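Local coordinates for hypothetical multiheme protein (Ignicoccus hospitalis KIN4/I, PDB 4QO5), which is of unknown function but binds eight c-type hemes and, as a membrane-associated multiheme cytochrome, probably carries electrons, at residues A[4-9]-A[37-42]; A[11-16]-A[43-48]; A[22-27]-A[33-38]. All blocks are in the same frame, centred on the assembly; numbering follows the deposited sequence.

Contact 1 of 3, residues A[4-9]-A[37-42]; sequences VNLQEA and DWLKSK. With HEC (heme c), chain C.
L39 packs against L6 and A9 where the first helix of the chain, 6-11, lies over the end of helix 32-39 in the N-terminal, all-helical corner of this octaheme cytochrome c. From its CB, L39 runs outward with CG anti to the carbonyl carbon (chi1 -77°), and the chain forks at CG. The CD1 branch does the touching: it is 3.9 Å from CD2 of L6 and 3.9 Å from the CB of A9, one turn further along helix 6-11. The other branch, CD2, turns from this pair to the side chain of L13. L6 meets L39 at a slant, methyl to methyl; the same CD2 also lies against A36, and the side chain touches I28 of helix 18-30. At the edge of the contact the long chain of K40 brings its ammonium end back beside V4, a distant touch. N5 starts the helix as its N-cap: its OD1 takes the backbone N-H of E8 at 3.1 Å, the donor standing well above the carbonyl plane. Next to L39 in the chain, W38 packs against a heme instead. Vinyl-derived CAB of heme c (chain C) lies over one face of the indole, toward its rim, and the W38 CB is 3.5 Å from heme CBB. The backbone O of W38 accepts two bonds from S41, from its N and, in the carbonyl plane, from OG at 2.7 Å.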
loop_
_atom_site.group_PDB
_atom_site.type_symbol
_atom_site.label_atom_id
_atom_site.label_comp_id
_atom_site.label_asym_id
_atom_site.label_seq_id
_atom_site.Cartn_x
_atom_site.Cartn_y
_atom_site.Cartn_z
ATOM N N VAL A 4 -6.494 1.425 -31.213
ATOM C CA VAL A 4 -6.234 2.558 -32.095
ATOM C C VAL A 4 -5.589 2.037 -33.380
ATOM O O VAL A 4 -4.611 1.292 -33.328
ATOM C CB VAL A 4 -5.318 3.606 -31.406
ATOM C CG1 VAL A 4 -4.997 4.783 -32.347
ATOM C CG2 VAL A 4 -5.971 4.113 -30.120
ATOM N N ASN A 5 -6.167 2.378 -34.526
ATOM C CA ASN A 5 -5.502 2.122 -35.804
ATOM C C ASN A 5 -4.484 3.242 -36.035
ATOM O O ASN A 5 -4.852 4.359 -36.412
ATOM C CB ASN A 5 -6.523 2.063 -36.940
ATOM C CG ASN A 5 -5.892 1.739 -38.288
ATOM O OD1 ASN A 5 -4.782 2.178 -38.604
ATOM N ND2 ASN A 5 -6.606 0.961 -39.090
ATOM N N LEU A 6 -3.210 2.943 -35.794
ATOM C CA LEU A 6 -2.177 3.973 -35.779
ATOM C C LEU A 6 -1.977 4.655 -37.129
ATOM O O LEU A 6 -1.757 5.870 -37.194
ATOM C CB LEU A 6 -0.856 3.413 -35.250
ATOM C CG LEU A 6 -0.937 2.888 -33.816
ATOM C CD1 LEU A 6 0.382 2.297 -33.379
ATOM C CD2 LEU A 6 -1.341 4.028 -32.884
ATOM N N GLN A 7 -2.055 3.880 -38.202
ATOM C CA GLN A 7 -1.859 4.433 -39.537
ATOM C C GLN A 7 -2.982 5.402 -39.889
ATOM O O GLN A 7 -2.736 6.484 -40.436
ATOM C CB GLN A 7 -1.749 3.310 -40.573
ATOM C CG GLN A 7 -0.388 2.640 -40.568
ATOM C CD GLN A 7 -0.375 1.320 -41.308
ATOM O OE1 GLN A 7 -1.208 0.449 -41.060
ATOM N NE2 GLN A 7 0.573 1.167 -42.230
ATOM N N GLU A 8 -4.210 5.025 -39.548
ATOM C CA GLU A 8 -5.351 5.878 -39.830
ATOM C C GLU A 8 -5.306 7.138 -38.958
ATOM O O GLU A 8 -5.659 8.224 -39.412
ATOM C CB GLU A 8 -6.669 5.121 -39.637
ATOM C CG GLU A 8 -7.853 6.027 -39.367
ATOM C CD GLU A 8 -9.050 5.696 -40.238
ATOM O OE1 GLU A 8 -9.550 4.550 -40.159
ATOM O OE2 GLU A 8 -9.477 6.581 -41.015
ATOM N N ALA A 9 -4.846 6.992 -37.717
ATOM C CA ALA A 9 -4.773 8.124 -36.803
ATOM C C ALA A 9 -3.722 9.125 -37.272
ATOM O O ALA A 9 -3.924 10.338 -37.185
ATOM C CB ALA A 9 -4.474 7.652 -35.381
ATOM N N ASP A 37 1.365 7.028 -27.948
ATOM C CA ASP A 37 1.394 7.866 -26.761
ATOM C C ASP A 37 1.383 9.355 -27.164
ATOM O O ASP A 37 0.599 10.148 -26.655
ATOM C CB ASP A 37 2.671 7.525 -25.999
ATOM C CG ASP A 37 2.570 7.789 -24.520
ATOM O OD1 ASP A 37 1.441 7.867 -23.983
ATOM O OD2 ASP A 37 3.643 7.886 -23.887
ATOM N N TRP A 38 2.238 9.712 -28.118
ATOM C CA TRP A 38 2.269 11.068 -28.670
ATOM C C TRP A 38 0.926 11.477 -29.283
ATOM O O TRP A 38 0.479 12.615 -29.109
ATOM C CB TRP A 38 3.380 11.173 -29.724
ATOM C CG TRP A 38 3.379 12.499 -30.449
ATOM C CD1 TRP A 38 3.859 13.694 -29.977
ATOM C CD2 TRP A 38 2.855 12.768 -31.763
ATOM N NE1 TRP A 38 3.671 14.683 -30.918
ATOM C CE2 TRP A 38 3.054 14.146 -32.018
ATOM C CE3 TRP A 38 2.230 11.985 -32.740
ATOM C CZ2 TRP A 38 2.656 14.755 -33.212
ATOM C CZ3 TRP A 38 1.839 12.591 -33.928
ATOM C CH2 TRP A 38 2.055 13.961 -34.153
ATOM N N LEU A 39 0.280 10.549 -29.984
ATOM C CA LEU A 39 -1.044 10.807 -30.566
ATOM C C LEU A 39 -2.092 11.206 -29.509
ATOM O O LEU A 39 -3.103 11.845 -29.835
ATOM C CB LEU A 39 -1.539 9.569 -31.339
ATOM C CG LEU A 39 -0.911 9.331 -32.714
ATOM C CD1 LEU A 39 -1.289 7.937 -33.225
ATOM C CD2 LEU A 39 -1.378 10.388 -33.696
ATOM N N LYS A 40 -1.858 10.829 -28.252
ATOM C CA LYS A 40 -2.823 11.129 -27.184
ATOM C C LYS A 40 -2.580 12.497 -26.575
ATOM O O LYS A 40 -3.397 12.993 -25.789
ATOM C CB LYS A 40 -2.775 10.080 -26.067
ATOM C CG LYS A 40 -3.148 8.670 -26.498
ATOM C CD LYS A 40 -3.320 7.772 -25.277
ATOM C CE LYS A 40 -2.896 6.331 -25.553
ATOM N NZ LYS A 40 -3.773 5.615 -26.526
ATOM N N SER A 41 -1.448 13.105 -26.909
ATOM C CA SER A 41 -1.110 14.419 -26.345
ATOM C C SER A 41 -1.875 15.566 -26.987
ATOM O O SER A 41 -2.139 15.576 -28.192
ATOM C CB SER A 41 0.392 14.718 -26.440
ATOM O OG SER A 41 0.782 14.971 -27.771
ATOM N N LYS A 42 -2.225 16.552 -26.166
ATOM C CA LYS A 42 -2.820 17.768 -26.695
ATOM C C LYS A 42 -1.876 18.419 -27.704
ATOM O O LYS A 42 -2.311 18.999 -28.691
ATOM C CB LYS A 42 -3.132 18.726 -25.549
ATOM C CG LYS A 42 -3.996 19.911 -25.922
ATOM C CD LYS A 42 -4.480 20.586 -24.626
ATOM C CE LYS A 42 -5.652 21.510 -24.859
ATOM N NZ LYS A 42 -6.021 22.234 -23.599
HETATM FE FE HEC C . 10.364 12.240 -27.636
HETATM C CHA HEC C . 12.679 10.953 -25.445
HETATM C CHB HEC C . 11.027 9.622 -29.794
HETATM C CHC HEC C . 8.030 13.431 -29.652
HETATM C CHD HEC C . 9.928 14.946 -25.575
HETATM N NA HEC C . 11.553 10.600 -27.617
HETATM C C1A HEC C . 12.450 10.266 -26.601
HETATM C C2A HEC C . 13.145 9.059 -26.961
HETATM C C3A HEC C . 12.688 8.676 -28.147
HETATM C C4A HEC C . 11.686 9.627 -28.586
HETATM C CMA HEC C . 13.135 7.420 -28.926
HETATM C CAA HEC C . 14.253 8.382 -26.116
HETATM C CBA HEC C . 13.787 7.831 -24.779
HETATM C CGA HEC C . 13.218 6.468 -25.034
HETATM O O1A HEC C . 12.166 6.157 -24.415
HETATM O O2A HEC C . 13.804 5.716 -25.864
HETATM N NB HEC C . 9.780 11.687 -29.362
HETATM C C1B HEC C . 10.053 10.525 -30.070
HETATM C C2B HEC C . 9.086 10.354 -31.116
HETATM C C3B HEC C . 8.254 11.398 -30.984
HETATM C C4B HEC C . 8.683 12.254 -29.937
HETATM C CMB HEC C . 9.063 9.120 -32.061
HETATM C CAB HEC C . 6.940 11.795 -31.630
HETATM C CBB HEC C . 6.027 10.549 -31.897
HETATM N NC HEC C . 9.237 13.881 -27.643
HETATM C C1C HEC C . 8.318 14.230 -28.596
HETATM C C2C HEC C . 7.872 15.584 -28.382
HETATM C C3C HEC C . 8.261 15.860 -27.126
HETATM C C4C HEC C . 9.214 14.891 -26.733
HETATM C CMC HEC C . 6.662 16.135 -29.187
HETATM C CAC HEC C . 8.087 17.059 -26.158
HETATM C CBC HEC C . 6.676 17.712 -26.162
HETATM N ND HEC C . 11.170 12.815 -25.857
HETATM C C1D HEC C . 10.783 13.961 -25.166
HETATM C C2D HEC C . 11.431 14.052 -23.883
HETATM C C3D HEC C . 12.319 12.819 -23.821
HETATM C C4D HEC C . 12.095 12.130 -25.084
HETATM C CMD HEC C . 11.174 15.215 -22.881
HETATM C CAD HEC C . 13.284 12.303 -22.717
HETATM C CBD HEC C . 13.702 13.308 -21.661
HETATM C CGD HEC C . 12.702 13.292 -20.516
HETATM O O1D HEC C . 12.904 14.057 -19.551
HETATM O O2D HEC C . 11.714 12.516 -20.566
#

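Contact 2 of 3, residues A[11-16]-A[43-48]; sequences AKLKNV and MAHVTP. With HEC (heme c), chain D.
L13 drives its CD2 methyl against the imidazole of H45, 3.6 Å from CE1 and 3.9 Å from ND1, and this is the close-packed end of the contact between loops 11-16 and 43-48. The two side chains cross at about a right angle, and the methyl comes to the ring obliquely. CG beside the backbone N (chi1 -55°) places the H45 ring here, and the bond from NE2 to the carbonyl O of L39 should limit its rotation. The same L13 CD2 also sits 4.0 Å from A44 O, and the rest of the leucine leans on W38 and L39 of helix 32-39. Loop 43-48 is heme-binding at its far side: M43, bent at chi3, puts SD 2.4 Å from the iron of heme c (chain D), with H114 as the second axial ligand, a His/Met coordination as in classical cytochromes c. V46, T47 and P48 continue along the heme, the CG1 of V46 lying 3.6 Å from the propionate oxygen O2D. Toward N15 the packing thins. Only the CB of N15 and the CG2 of T47 meet there, at 4.0 Å, the OG1 of T47 being turned aside to cap E50 N at the start of helix 48-51. Waters fill in between the segments. Water 1 donates to both K14 O and A44 O, at 2.7 Å each, joining two carbonyls that could not bond each other directly. Water 2 accepts from ND2 of N15 and gives a weak bond to H45 O.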
loop_
_atom_site.group_PDB
_atom_site.type_symbol
_atom_site.label_atom_id
_atom_site.label_comp_id
_atom_site.label_asym_id
_atom_site.label_seq_id
_atom_site.Cartn_x
_atom_site.Cartn_y
_atom_site.Cartn_z
ATOM N N ALA A 11 -2.760 9.538 -40.425
ATOM C CA ALA A 11 -3.267 10.105 -41.675
ATOM C C ALA A 11 -4.307 11.208 -41.454
ATOM O O ALA A 11 -4.466 12.093 -42.294
ATOM C CB ALA A 11 -3.850 9.010 -42.552
ATOM N N LYS A 12 -5.016 11.143 -40.332
ATOM C CA LYS A 12 -6.053 12.122 -40.018
ATOM C C LYS A 12 -5.502 13.383 -39.350
ATOM O O LYS A 12 -6.229 14.356 -39.170
ATOM C CB LYS A 12 -7.138 11.506 -39.122
ATOM C CG LYS A 12 -8.319 10.888 -39.881
ATOM C CD LYS A 12 -8.398 11.407 -41.323
ATOM C CE LYS A 12 -9.693 10.990 -42.020
ATOM N NZ LYS A 12 -10.892 11.691 -41.475
ATOM N N LEU A 13 -4.233 13.360 -38.958
ATOM C CA LEU A 13 -3.623 14.531 -38.334
ATOM C C LEU A 13 -3.588 15.710 -39.291
ATOM O O LEU A 13 -3.652 15.551 -40.507
ATOM C CB LEU A 13 -2.192 14.222 -37.889
ATOM C CG LEU A 13 -2.070 13.217 -36.746
ATOM C CD1 LEU A 13 -0.614 12.859 -36.524
ATOM C CD2 LEU A 13 -2.700 13.794 -35.469
ATOM N N LYS A 14 -3.479 16.908 -38.742
ATOM C CA LYS A 14 -3.312 18.065 -39.596
ATOM C C LYS A 14 -2.219 18.942 -39.039
ATOM O O LYS A 14 -1.868 18.842 -37.849
ATOM C CB LYS A 14 -4.615 18.846 -39.738
ATOM C CG LYS A 14 -5.204 19.309 -38.427
ATOM C CD LYS A 14 -6.533 20.008 -38.651
ATOM C CE LYS A 14 -7.231 20.271 -37.330
ATOM N NZ LYS A 14 -8.486 21.057 -37.500
ATOM N N ASN A 15 -1.668 19.772 -39.918
ATOM C CA ASN A 15 -0.614 20.713 -39.567
ATOM C C ASN A 15 0.613 20.029 -38.988
ATOM O O ASN A 15 1.238 20.536 -38.056
ATOM C CB ASN A 15 -1.154 21.790 -38.610
ATOM C CG ASN A 15 -2.323 22.546 -39.203
ATOM O OD1 ASN A 15 -2.254 23.001 -40.343
ATOM N ND2 ASN A 15 -3.413 22.664 -38.444
ATOM N N VAL A 16 0.948 18.865 -39.544
ATOM C CA VAL A 16 2.172 18.172 -39.192
ATOM C C VAL A 16 3.314 18.691 -40.079
ATOM O O VAL A 16 3.133 18.902 -41.275
ATOM C CB VAL A 16 2.000 16.652 -39.346
ATOM C CG1 VAL A 16 3.218 15.929 -38.817
ATOM C CG2 VAL A 16 0.747 16.202 -38.585
ATOM N N MET A 43 -0.577 18.290 -27.465
ATOM C CA MET A 43 0.422 18.893 -28.351
ATOM C C MET A 43 0.442 18.364 -29.789
ATOM O O MET A 43 0.900 19.050 -30.697
ATOM C CB MET A 43 1.806 18.766 -27.725
ATOM C CG MET A 43 2.063 19.910 -26.775
ATOM S SD MET A 43 3.677 19.907 -25.994
ATOM C CE MET A 43 3.513 18.562 -24.836
ATOM N N ALA A 44 -0.063 17.150 -29.996
ATOM C CA ALA A 44 -0.108 16.574 -31.337
ATOM C C ALA A 44 -1.253 17.159 -32.170
ATOM O O ALA A 44 -1.355 16.893 -33.371
ATOM C CB ALA A 44 -0.253 15.042 -31.249
ATOM N N HIS A 45 -2.114 17.951 -31.533
ATOM C CA HIS A 45 -3.347 18.416 -32.186
ATOM C C HIS A 45 -3.552 19.932 -32.158
ATOM O O HIS A 45 -4.538 20.439 -32.685
ATOM C CB HIS A 45 -4.546 17.730 -31.533
ATOM C CG HIS A 45 -4.430 16.244 -31.545
ATOM N ND1 HIS A 45 -4.820 15.482 -32.625
ATOM C CD2 HIS A 45 -3.901 15.382 -30.644
ATOM C CE1 HIS A 45 -4.561 14.209 -32.380
ATOM N NE2 HIS A 45 -4.003 14.122 -31.185
ATOM N N VAL A 46 -2.620 20.648 -31.548
ATOM C CA VAL A 46 -2.747 22.098 -31.414
ATOM C C VAL A 46 -1.432 22.767 -31.821
ATOM O O VAL A 46 -0.361 22.343 -31.389
ATOM C CB VAL A 46 -3.061 22.506 -29.966
ATOM C CG1 VAL A 46 -3.260 24.042 -29.855
ATOM C CG2 VAL A 46 -4.304 21.756 -29.430
ATOM N N THR A 47 -1.510 23.812 -32.637
ATOM C CA THR A 47 -0.310 24.588 -32.976
ATOM C C THR A 47 -0.161 25.749 -31.977
ATOM O O THR A 47 -1.139 26.152 -31.340
ATOM C CB THR A 47 -0.396 25.182 -34.388
ATOM O OG1 THR A 47 -1.314 26.285 -34.388
ATOM C CG2 THR A 47 -0.835 24.151 -35.398
ATOM N N PRO A 48 1.070 26.261 -31.803
ATOM C CA PRO A 48 1.271 27.426 -30.933
ATOM C C PRO A 48 0.418 28.621 -31.342
ATOM O O PRO A 48 -0.128 29.309 -30.472
ATOM C CB PRO A 48 2.763 27.726 -31.112
ATOM C CG PRO A 48 3.355 26.345 -31.321
ATOM C CD PRO A 48 2.356 25.665 -32.222
HETATM FE FE HEC D . 3.875 21.892 -24.653
HETATM C CHA HEC D . 0.483 21.943 -24.211
HETATM C CHB HEC D . 4.243 20.396 -21.589
HETATM C CHC HEC D . 7.143 21.514 -25.296
HETATM C CHD HEC D . 3.592 23.783 -27.502
HETATM N NA HEC D . 2.602 21.261 -23.193
HETATM C C1A HEC D . 1.228 21.376 -23.208
HETATM C C2A HEC D . 0.698 20.755 -22.014
HETATM C C3A HEC D . 1.754 20.336 -21.293
HETATM C C4A HEC D . 2.963 20.648 -22.018
HETATM C CMA HEC D . 1.731 19.625 -19.923
HETATM C CAA HEC D . -0.816 20.672 -21.647
HETATM C CBA HEC D . -1.304 19.264 -22.008
HETATM C CGA HEC D . -2.710 19.029 -21.505
HETATM O O1A HEC D . -3.469 19.996 -21.232
HETATM O O2A HEC D . -3.078 17.835 -21.385
HETATM N NB HEC D . 5.323 21.181 -23.612
HETATM C C1B HEC D . 5.322 20.508 -22.413
HETATM C C2B HEC D . 6.608 19.945 -22.172
HETATM C C3B HEC D . 7.361 20.228 -23.262
HETATM C C4B HEC D . 6.591 21.004 -24.157
HETATM C CMB HEC D . 6.918 19.126 -20.902
HETATM C CAB HEC D . 8.768 19.870 -23.739
HETATM C CBB HEC D . 9.166 18.408 -23.323
HETATM N NC HEC D . 5.154 22.572 -26.076
HETATM C C1C HEC D . 6.473 22.271 -26.211
HETATM C C2C HEC D . 7.047 23.078 -27.277
HETATM C C3C HEC D . 5.978 23.424 -28.035
HETATM C C4C HEC D . 4.817 23.289 -27.189
HETATM C CMC HEC D . 8.443 22.677 -27.828
HETATM C CAC HEC D . 5.821 24.184 -29.391
HETATM C CBC HEC D . 6.927 24.008 -30.456
HETATM N ND HEC D . 2.336 22.716 -25.679
HETATM C C1D HEC D . 2.433 23.441 -26.854
HETATM C C2D HEC D . 1.131 23.791 -27.330
HETATM C C3D HEC D . 0.155 23.237 -26.313
HETATM C C4D HEC D . 0.978 22.599 -25.306
HETATM C CMD HEC D . 0.766 24.582 -28.604
HETATM C CAD HEC D . -1.377 23.376 -26.398
HETATM C CBD HEC D . -1.740 24.597 -25.549
HETATM C CGD HEC D . -3.204 24.949 -25.652
HETATM O O1D HEC D . -3.634 25.973 -25.026
HETATM O O2D HEC D . -3.933 24.211 -26.359
HETATM O O HOH W 1 -2.688 17.329 -35.717
HETATM O O HOH W 2 -3.798 21.821 -35.674
#

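Contact 3 of 3, residues A[22-27]-A[33-38]; sequences TCLSCH and GIVADW. With HEC (heme c), chain B.
With CG anti to its carbonyl carbon (chi1 -69°), L24 reaches from helix 18-30 to helix 32-39, where V35 stands with CG1 anti to the backbone N (chi1 180°) to receive it. L24 CD2 meets V35 CG1 at 4.0 Å. Both leucine methyls lie against the six-membered ring of W38, CD2 at 3.9 Å from CZ3, and the two side chains cross nearly at right angles, the methyl coming in obliquely. The other V35 branch, CG2, presses on the backbone of H27, 3.5 Å from its O, and also touches the H27 CB. An alanine in place of L24 is likely to take this methyl contact from the W38 ring and V35 CG1 and open a gap between the two helices. The segment axes pass 10.1 Å apart at 128°, and V10 of helix 6-11 covers both L24 and V35. Segment 22-27 also carries the heme attachment. H27, which also touches V35, puts NE2 2.2 Å from the iron of heme c (chain B), H96 being the other axial ligand, while H27 ND1 is hydrogen-bonded to T31 OG1, which should steady the imidazole's rotation. C23 and C26 are bound through SG to heme CAB and CAC, bonds stretched in the model. Residues 23-27 thus form the CxxCH motif of c-type cytochromes, with two thioethers to neighbouring pyrroles and the histidine as one of two axial ligands.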
loop_
_atom_site.group_PDB
_atom_site.type_symbol
_atom_site.label_atom_id
_atom_site.label_comp_id
_atom_site.label_asym_id
_atom_site.label_seq_id
_atom_site.Cartn_x
_atom_site.Cartn_y
_atom_site.Cartn_z
ATOM N N THR A 22 8.149 12.527 -41.667
ATOM C CA THR A 22 9.205 11.556 -41.912
ATOM C C THR A 22 9.503 10.715 -40.665
ATOM O O THR A 22 9.601 9.482 -40.753
ATOM C CB THR A 22 10.472 12.240 -42.432
ATOM O OG1 THR A 22 10.151 12.977 -43.623
ATOM C CG2 THR A 22 11.531 11.202 -42.760
ATOM N N CYS A 23 9.622 11.358 -39.507
ATOM C CA CYS A 23 9.819 10.611 -38.260
ATOM C C CYS A 23 8.693 9.610 -38.052
ATOM O O CYS A 23 8.934 8.456 -37.699
ATOM C CB CYS A 23 9.824 11.513 -37.032
ATOM S SG CYS A 23 10.465 13.174 -37.258
ATOM N N LEU A 24 7.456 10.068 -38.235
ATOM C CA LEU A 24 6.299 9.214 -37.971
ATOM C C LEU A 24 6.249 8.027 -38.903
ATOM O O LEU A 24 5.850 6.932 -38.498
ATOM C CB LEU A 24 5.000 9.989 -38.138
ATOM C CG LEU A 24 4.754 11.063 -37.084
ATOM C CD1 LEU A 24 3.526 11.878 -37.462
ATOM C CD2 LEU A 24 4.588 10.416 -35.710
ATOM N N SER A 25 6.612 8.247 -40.162
ATOM C CA SER A 25 6.477 7.187 -41.156
ATOM C C SER A 25 7.347 6.002 -40.779
ATOM O O SER A 25 7.043 4.855 -41.120
ATOM C CB SER A 25 6.800 7.691 -42.563
ATOM O OG SER A 25 8.177 7.991 -42.688
ATOM N N CYS A 26 8.420 6.269 -40.044
ATOM C CA CYS A 26 9.262 5.181 -39.588
ATOM C C CYS A 26 8.953 4.716 -38.169
ATOM O O CYS A 26 8.871 3.511 -37.902
ATOM C CB CYS A 26 10.726 5.541 -39.681
ATOM S SG CYS A 26 11.685 4.056 -39.446
ATOM N N HIS A 27 8.789 5.675 -37.266
ATOM C CA HIS A 27 8.598 5.359 -35.862
ATOM C C HIS A 27 7.281 4.666 -35.561
ATOM O O HIS A 27 7.149 4.006 -34.533
ATOM C CB HIS A 27 8.806 6.597 -34.989
ATOM C CG HIS A 27 10.219 6.742 -34.541
ATOM N ND1 HIS A 27 10.704 6.116 -33.416
ATOM C CD2 HIS A 27 11.278 7.355 -35.120
ATOM C CE1 HIS A 27 11.991 6.369 -33.292
ATOM N NE2 HIS A 27 12.360 7.119 -34.310
ATOM N N GLY A 33 4.624 2.231 -29.598
ATOM C CA GLY A 33 4.167 2.753 -28.319
ATOM C C GLY A 33 4.380 4.248 -28.187
ATOM O O GLY A 33 3.529 4.962 -27.651
ATOM N N ILE A 34 5.513 4.739 -28.691
ATOM C CA ILE A 34 5.796 6.168 -28.608
ATOM C C ILE A 34 4.826 6.951 -29.487
ATOM O O ILE A 34 4.279 7.959 -29.058
ATOM C CB ILE A 34 7.254 6.502 -29.011
ATOM C CG1 ILE A 34 8.224 5.982 -27.942
ATOM C CG2 ILE A 34 7.413 8.033 -29.160
ATOM C CD1 ILE A 34 9.710 6.097 -28.324
ATOM N N VAL A 35 4.616 6.488 -30.713
ATOM C CA VAL A 35 3.690 7.177 -31.611
ATOM C C VAL A 35 2.260 7.188 -31.052
ATOM O O VAL A 35 1.607 8.229 -31.054
ATOM C CB VAL A 35 3.713 6.628 -33.058
ATOM C CG1 VAL A 35 2.705 7.395 -33.941
ATOM C CG2 VAL A 35 5.121 6.711 -33.655
ATOM N N ALA A 36 1.779 6.046 -30.555
ATOM C CA ALA A 36 0.443 6.007 -29.955
ATOM C C ALA A 36 0.329 6.980 -28.776
ATOM O O ALA A 36 -0.663 7.676 -28.631
ATOM C CB ALA A 36 0.095 4.596 -29.511
ATOM N N ASP A 37 1.365 7.028 -27.948
ATOM C CA ASP A 37 1.394 7.866 -26.761
ATOM C C ASP A 37 1.383 9.355 -27.164
ATOM O O ASP A 37 0.599 10.148 -26.655
ATOM C CB ASP A 37 2.671 7.525 -25.999
ATOM C CG ASP A 37 2.570 7.789 -24.520
ATOM O OD1 ASP A 37 1.441 7.867 -23.983
ATOM O OD2 ASP A 37 3.643 7.886 -23.887
ATOM N N TRP A 38 2.238 9.712 -28.118
ATOM C CA TRP A 38 2.269 11.068 -28.670
ATOM C C TRP A 38 0.926 11.477 -29.283
ATOM O O TRP A 38 0.479 12.615 -29.109
ATOM C CB TRP A 38 3.380 11.173 -29.724
ATOM C CG TRP A 38 3.379 12.499 -30.449
ATOM C CD1 TRP A 38 3.859 13.694 -29.977
ATOM C CD2 TRP A 38 2.855 12.768 -31.763
ATOM N NE1 TRP A 38 3.671 14.683 -30.918
ATOM C CE2 TRP A 38 3.054 14.146 -32.018
ATOM C CE3 TRP A 38 2.230 11.985 -32.740
ATOM C CZ2 TRP A 38 2.656 14.755 -33.212
ATOM C CZ3 TRP A 38 1.839 12.591 -33.928
ATOM C CH2 TRP A 38 2.055 13.961 -34.153
HETATM FE FE HEC B . 14.298 7.859 -34.946
HETATM C CHA HEC B . 15.921 6.194 -32.428
HETATM C CHB HEC B . 13.545 10.397 -32.853
HETATM C CHC HEC B . 13.497 9.762 -37.624
HETATM C CHD HEC B . 14.278 5.072 -36.894
HETATM N NA HEC B . 14.641 8.201 -32.983
HETATM C C1A HEC B . 15.461 7.470 -32.157
HETATM C C2A HEC B . 15.712 8.251 -30.967
HETATM C C3A HEC B . 15.063 9.414 -31.083
HETATM C C4A HEC B . 14.362 9.404 -32.352
HETATM C CMA HEC B . 15.019 10.578 -30.059
HETATM C CAA HEC B . 16.610 7.816 -29.786
HETATM C CBA HEC B . 18.045 7.969 -30.284
HETATM C CGA HEC B . 19.062 7.785 -29.188
HETATM O O1A HEC B . 18.715 7.318 -28.070
HETATM O O2A HEC B . 20.244 8.132 -29.438
HETATM N NB HEC B . 13.576 9.689 -35.170
HETATM C C1B HEC B . 13.440 10.647 -34.185
HETATM C C2B HEC B . 13.201 11.920 -34.787
HETATM C C3B HEC B . 13.253 11.722 -36.117
HETATM C C4B HEC B . 13.439 10.325 -36.373
HETATM C CMB HEC B . 13.024 13.214 -33.946
HETATM C CAB HEC B . 13.150 12.663 -37.330
HETATM C CBB HEC B . 13.680 14.090 -37.083
HETATM N NC HEC B . 13.900 7.482 -36.891
HETATM C C1C HEC B . 13.702 8.425 -37.865
HETATM C C2C HEC B . 13.524 7.758 -39.140
HETATM C C3C HEC B . 13.989 6.503 -38.974
HETATM C C4C HEC B . 14.072 6.272 -37.536
HETATM C CMC HEC B . 13.572 8.601 -40.428
HETATM C CAC HEC B . 14.181 5.362 -40.026
HETATM C CBC HEC B . 14.723 5.678 -41.433
HETATM N ND HEC B . 14.988 5.937 -34.696
HETATM C C1D HEC B . 14.815 4.924 -35.636
HETATM C C2D HEC B . 15.287 3.684 -35.079
HETATM C C3D HEC B . 15.812 4.031 -33.687
HETATM C C4D HEC B . 15.584 5.450 -33.532
HETATM C CMD HEC B . 15.281 2.295 -35.762
HETATM C CAD HEC B . 16.423 3.069 -32.649
HETATM C CBD HEC B . 15.338 2.111 -32.173
HETATM C CGD HEC B . 15.900 1.145 -31.162
HETATM O O1D HEC B . 15.209 0.136 -30.861
HETATM O O2D HEC B . 17.030 1.369 -30.654
#

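How the contacts relate
The three contacts gather at helix 32-39, which contacts 1 and 3 share through D37 and W38; their centres are about 8 Å apart, and L6 CD2 to A36 CB, at 3.7 Å, ties one to the other. Contact 2 joins from the end of that helix, where L39 O of contact 1 and H45 NE2 are 2.8 Å apart. L13 CD1 of contact 2 packs on W38 CZ3 at 3.6 Å. Along the chain, contacts 1 and 2 interleave, and contact 3 is nested within the loop that contact 2 closes. Together they join the surroundings of three hemes: H27 ligates one, M43 another, and W38 lies against the third.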